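Local coordinates for protein PTS system, IIabc component (Clostridium difficile, PDB 3IPJ) that is one domain, the EIIB type-1 part, of a larger membrane phosphotransferase-system transporter that probably phosphorylates a sugar, perhaps trehalose, during uptake, at residues N4-I16 with I71-L84. Residues are numbered along the deposited sequence; the frame is centred on the assembly and turned at random.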
# COMPACT_ATOMS: atom_id res chain seq x y z
N ASN A 4 10.47 -10.28 8.39
CA ASN A 4 10.30 -8.84 8.21
C ASN A 4 10.16 -8.43 6.71
O ASN A 4 10.12 -7.27 6.40
CB ASN A 4 11.53 -8.08 8.78
CG ASN A 4 12.82 -8.49 8.09
OD1 ASN A 4 12.89 -9.44 7.42
ND2 ASN A 4 13.85 -7.74 8.38
N LYS A 5 10.11 -9.41 5.83
CA LYS A 5 10.04 -9.16 4.41
C LYS A 5 8.95 -8.18 4.08
O LYS A 5 9.16 -7.28 3.28
CB LYS A 5 9.81 -10.52 3.67
CG LYS A 5 9.58 -10.39 2.13
CD LYS A 5 9.29 -11.79 1.53
CE LYS A 5 8.67 -11.75 0.09
NZ LYS A 5 9.78 -11.51 -0.95
N TYR A 6 7.80 -8.37 4.73
CA TYR A 6 6.57 -7.64 4.34
C TYR A 6 6.47 -6.25 4.93
O TYR A 6 5.88 -5.32 4.35
CB TYR A 6 5.30 -8.43 4.63
CG TYR A 6 5.37 -9.74 3.87
CD1 TYR A 6 5.23 -9.78 2.46
CD2 TYR A 6 5.66 -10.92 4.55
CE1 TYR A 6 5.34 -10.97 1.80
CE2 TYR A 6 5.78 -12.11 3.87
CZ TYR A 6 5.62 -12.13 2.52
OH TYR A 6 5.80 -13.32 1.89
N ASN A 7 7.06 -6.13 6.11
CA ASN A 7 7.18 -4.82 6.75
C ASN A 7 8.23 -3.92 6.05
O ASN A 7 8.00 -2.71 5.97
CB ASN A 7 7.44 -5.01 8.23
CG ASN A 7 7.42 -3.73 8.99
OD1 ASN A 7 8.48 -3.20 9.30
ND2 ASN A 7 6.20 -3.20 9.30
N LYS A 8 9.31 -4.49 5.50
CA LYS A 8 10.29 -3.72 4.67
C LYS A 8 9.65 -3.16 3.38
O LYS A 8 9.76 -1.99 3.09
CB LYS A 8 11.51 -4.56 4.28
CG LYS A 8 12.24 -5.10 5.47
CD LYS A 8 13.33 -6.09 5.06
CE LYS A 8 14.14 -5.57 3.91
NZ LYS A 8 15.27 -4.68 4.38
N ILE A 9 8.96 -4.01 2.62
CA ILE A 9 8.17 -3.54 1.50
C ILE A 9 7.18 -2.42 1.93
O ILE A 9 7.14 -1.37 1.33
CB ILE A 9 7.40 -4.73 0.82
CG1 ILE A 9 8.41 -5.81 0.31
CG2 ILE A 9 6.41 -4.21 -0.28
CD1 ILE A 9 7.81 -7.24 -0.02
N ALA A 10 6.38 -2.64 2.97
CA ALA A 10 5.42 -1.62 3.42
C ALA A 10 6.17 -0.34 3.67
O ALA A 10 5.73 0.74 3.25
CB ALA A 10 4.72 -2.04 4.70
N ASN A 11 7.26 -0.41 4.40
CA ASN A 11 8.00 0.83 4.70
C ASN A 11 8.59 1.52 3.48
O ASN A 11 8.57 2.77 3.40
CB ASN A 11 9.04 0.62 5.81
CG ASN A 11 8.41 0.79 7.18
OD1 ASN A 11 8.11 -0.18 7.82
ND2 ASN A 11 8.13 2.06 7.60
N GLU A 12 9.12 0.72 2.55
CA GLU A 12 9.68 1.30 1.32
C GLU A 12 8.56 1.97 0.57
O GLU A 12 8.73 3.10 0.07
CB GLU A 12 10.38 0.28 0.46
CG GLU A 12 11.73 -0.07 1.10
CD GLU A 12 12.59 -1.19 0.42
OE1 GLU A 12 12.52 -1.32 -0.84
OE2 GLU A 12 13.40 -1.92 1.15
N LEU A 13 7.41 1.30 0.47
CA LEU A 13 6.26 1.87 -0.24
C LEU A 13 5.83 3.20 0.40
O LEU A 13 5.69 4.21 -0.34
CB LEU A 13 5.11 0.84 -0.33
CG LEU A 13 5.43 -0.29 -1.30
CD1 LEU A 13 4.27 -1.35 -1.32
CD2 LEU A 13 5.83 0.19 -2.69
N ILE A 14 5.64 3.22 1.72
CA ILE A 14 5.20 4.46 2.43
C ILE A 14 6.25 5.56 2.16
O ILE A 14 5.87 6.73 1.89
CB ILE A 14 5.05 4.31 3.99
CG1 ILE A 14 4.16 3.13 4.44
CG2 ILE A 14 4.48 5.56 4.59
CD1 ILE A 14 3.01 2.93 3.63
N LYS A 15 7.54 5.21 2.25
CA LYS A 15 8.57 6.17 2.04
C LYS A 15 8.57 6.79 0.62
O LYS A 15 8.80 7.99 0.45
CB LYS A 15 9.90 5.56 2.29
CG LYS A 15 11.01 6.61 2.22
CD LYS A 15 12.40 5.94 2.45
CE LYS A 15 12.56 4.72 1.51
NZ LYS A 15 13.32 3.51 2.01
N ILE A 16 8.33 5.98 -0.40
CA ILE A 16 8.31 6.53 -1.72
C ILE A 16 7.03 7.37 -2.03
O ILE A 16 7.10 8.39 -2.72
CB ILE A 16 8.45 5.38 -2.71
CG1 ILE A 16 9.78 4.65 -2.47
CG2 ILE A 16 8.43 5.88 -4.13
CD1 ILE A 16 9.76 3.24 -3.10
N ILE A 71 0.69 -12.18 -0.93
CA ILE A 71 1.69 -11.14 -0.64
C ILE A 71 0.95 -9.80 -0.35
O ILE A 71 1.36 -9.08 0.56
CB ILE A 71 2.74 -10.99 -1.79
CG1 ILE A 71 3.42 -12.33 -2.15
CG2 ILE A 71 3.77 -9.88 -1.47
CD1 ILE A 71 4.11 -12.98 -1.06
N VAL A 72 -0.13 -9.48 -1.10
CA VAL A 72 -0.84 -8.24 -0.86
C VAL A 72 -1.41 -8.14 0.60
O VAL A 72 -1.34 -7.07 1.22
CB VAL A 72 -1.95 -7.98 -1.96
CG1 VAL A 72 -3.01 -9.04 -1.91
CG2 VAL A 72 -2.59 -6.56 -1.75
N ASN A 73 -1.95 -9.24 1.15
CA ASN A 73 -2.53 -9.26 2.52
C ASN A 73 -1.50 -9.10 3.61
O ASN A 73 -1.79 -8.46 4.61
CB ASN A 73 -3.24 -10.59 2.77
CG ASN A 73 -4.32 -10.86 1.74
OD1 ASN A 73 -5.49 -10.56 1.97
ND2 ASN A 73 -3.94 -11.41 0.60
N LYS A 74 -0.30 -9.71 3.39
CA LYS A 74 0.81 -9.70 4.34
C LYS A 74 1.41 -8.30 4.40
O LYS A 74 1.80 -7.82 5.48
CB LYS A 74 1.86 -10.72 3.93
CG LYS A 74 1.23 -12.14 3.94
CD LYS A 74 2.16 -13.27 3.31
CE LYS A 74 1.37 -14.62 3.09
NZ LYS A 74 1.22 -15.52 4.26
N VAL A 75 1.43 -7.61 3.25
CA VAL A 75 1.90 -6.20 3.23
C VAL A 75 0.83 -5.31 3.85
O VAL A 75 1.14 -4.39 4.65
CB VAL A 75 2.27 -5.73 1.82
CG1 VAL A 75 2.52 -4.19 1.74
CG2 VAL A 75 3.48 -6.56 1.35
N TYR A 76 -0.42 -5.62 3.56
CA TYR A 76 -1.48 -4.80 4.14
C TYR A 76 -1.42 -4.88 5.70
O TYR A 76 -1.57 -3.88 6.40
CB TYR A 76 -2.81 -5.24 3.53
CG TYR A 76 -3.90 -4.34 3.96
CD1 TYR A 76 -3.98 -3.04 3.46
CD2 TYR A 76 -4.87 -4.77 4.87
CE1 TYR A 76 -5.02 -2.16 3.87
CE2 TYR A 76 -5.89 -3.88 5.28
CZ TYR A 76 -5.93 -2.60 4.76
OH TYR A 76 -6.88 -1.76 5.15
N ALA A 77 -1.22 -6.08 6.24
CA ALA A 77 -1.17 -6.31 7.68
C ALA A 77 -0.01 -5.51 8.40
O ALA A 77 -0.11 -5.08 9.58
CB ALA A 77 -1.07 -7.83 7.96
N GLU A 78 1.09 -5.29 7.67
CA GLU A 78 2.15 -4.43 8.17
C GLU A 78 1.67 -2.98 8.16
O GLU A 78 1.75 -2.31 9.16
CB GLU A 78 3.39 -4.63 7.32
CG GLU A 78 3.88 -6.05 7.42
CD GLU A 78 4.14 -6.49 8.87
OE1 GLU A 78 4.40 -5.62 9.76
OE2 GLU A 78 4.17 -7.74 9.11
N VAL A 79 1.14 -2.50 7.03
CA VAL A 79 0.67 -1.10 6.97
C VAL A 79 -0.39 -0.80 8.04
O VAL A 79 -0.42 0.31 8.63
CB VAL A 79 0.02 -0.80 5.60
CG1 VAL A 79 -0.75 0.53 5.68
CG2 VAL A 79 1.08 -0.91 4.41
N GLU A 80 -1.25 -1.79 8.31
CA GLU A 80 -2.30 -1.70 9.35
C GLU A 80 -1.79 -1.28 10.76
O GLU A 80 -2.59 -0.79 11.56
CB GLU A 80 -3.06 -3.02 9.50
CG GLU A 80 -4.28 -3.24 8.59
CD GLU A 80 -4.99 -4.64 8.70
OE1 GLU A 80 -4.31 -5.73 8.70
OE2 GLU A 80 -6.26 -4.63 8.74
N LYS A 81 -0.52 -1.50 11.09
CA LYS A 81 -0.02 -1.12 12.42
C LYS A 81 0.59 0.28 12.38
O LYS A 81 0.79 0.94 13.40
CB LYS A 81 1.00 -2.14 12.96
CG LYS A 81 0.65 -3.60 12.77
CD LYS A 81 1.94 -4.46 12.83
CE LYS A 81 1.73 -5.97 12.59
NZ LYS A 81 3.07 -6.74 12.63
N MET A 82 0.89 0.74 11.17
CA MET A 82 1.60 1.98 10.97
C MET A 82 0.71 3.19 11.33
O MET A 82 1.20 4.30 11.47
CB MET A 82 2.11 2.05 9.51
CG MET A 82 3.29 1.10 9.16
SD MET A 82 3.84 1.25 7.44
CE MET A 82 5.00 -0.06 7.48
N GLY A 83 -0.59 2.98 11.48
CA GLY A 83 -1.46 4.05 11.90
C GLY A 83 -2.12 4.88 10.80
O GLY A 83 -2.94 5.76 11.05
N LEU A 84 -1.76 4.63 9.54
CA LEU A 84 -2.41 5.38 8.47
C LEU A 84 -3.89 4.95 8.49
O LEU A 84 -4.25 3.96 9.16
CB LEU A 84 -1.73 5.11 7.13
CG LEU A 84 -0.19 5.19 7.17
CD1 LEU A 84 0.31 4.32 8.24
CD2 LEU A 84 0.46 4.70 5.93
O HOH W 1 6.82 -8.65 7.39
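With chi1 near -60° in both, Tyr6 and Lys74 each set CG opposite their own carbonyl carbon and run side by side in the same direction, the lysine chain along one face of the ring. Lys74 CB lies 3.7 Å from the ring centroid of Tyr6, 14° off its normal, a CH-pi contact; Lys5 CG lies over the opposite face. At the ring edge stand Val75 CG2 and Ile71 CD1, the latter 3.4 Å from Tyr6 OH; together with Lys74 and Glu78 these residues form the hole that receives Tyr6 as a knob. A bend at chi2 folds Glu78 back against helix 5-16, where Asn7 ND2 gives OE1 a weak, bent hydrogen bond of 3.1 Å, amide and carboxylate nearly perpendicular. The same OE1 forms a salt bridge with Lys81 NZ, whose hydrogen bond is weak, while one water accepts from Asn7 N and reaches Glu78 OE2 weakly. Ala10 admits Val75, Val79 and Met82, whose CE presses tightly on Ala10 CB at 3.4 Å; Ile14 meets Leu84 tip to tip. Leu13 and Val75 touch Leu32. Crossing at -70°, helices 5-16 and 71-79 pack together against the four-stranded antiparallel sheet of the EIIB type-1 alpha/beta fold.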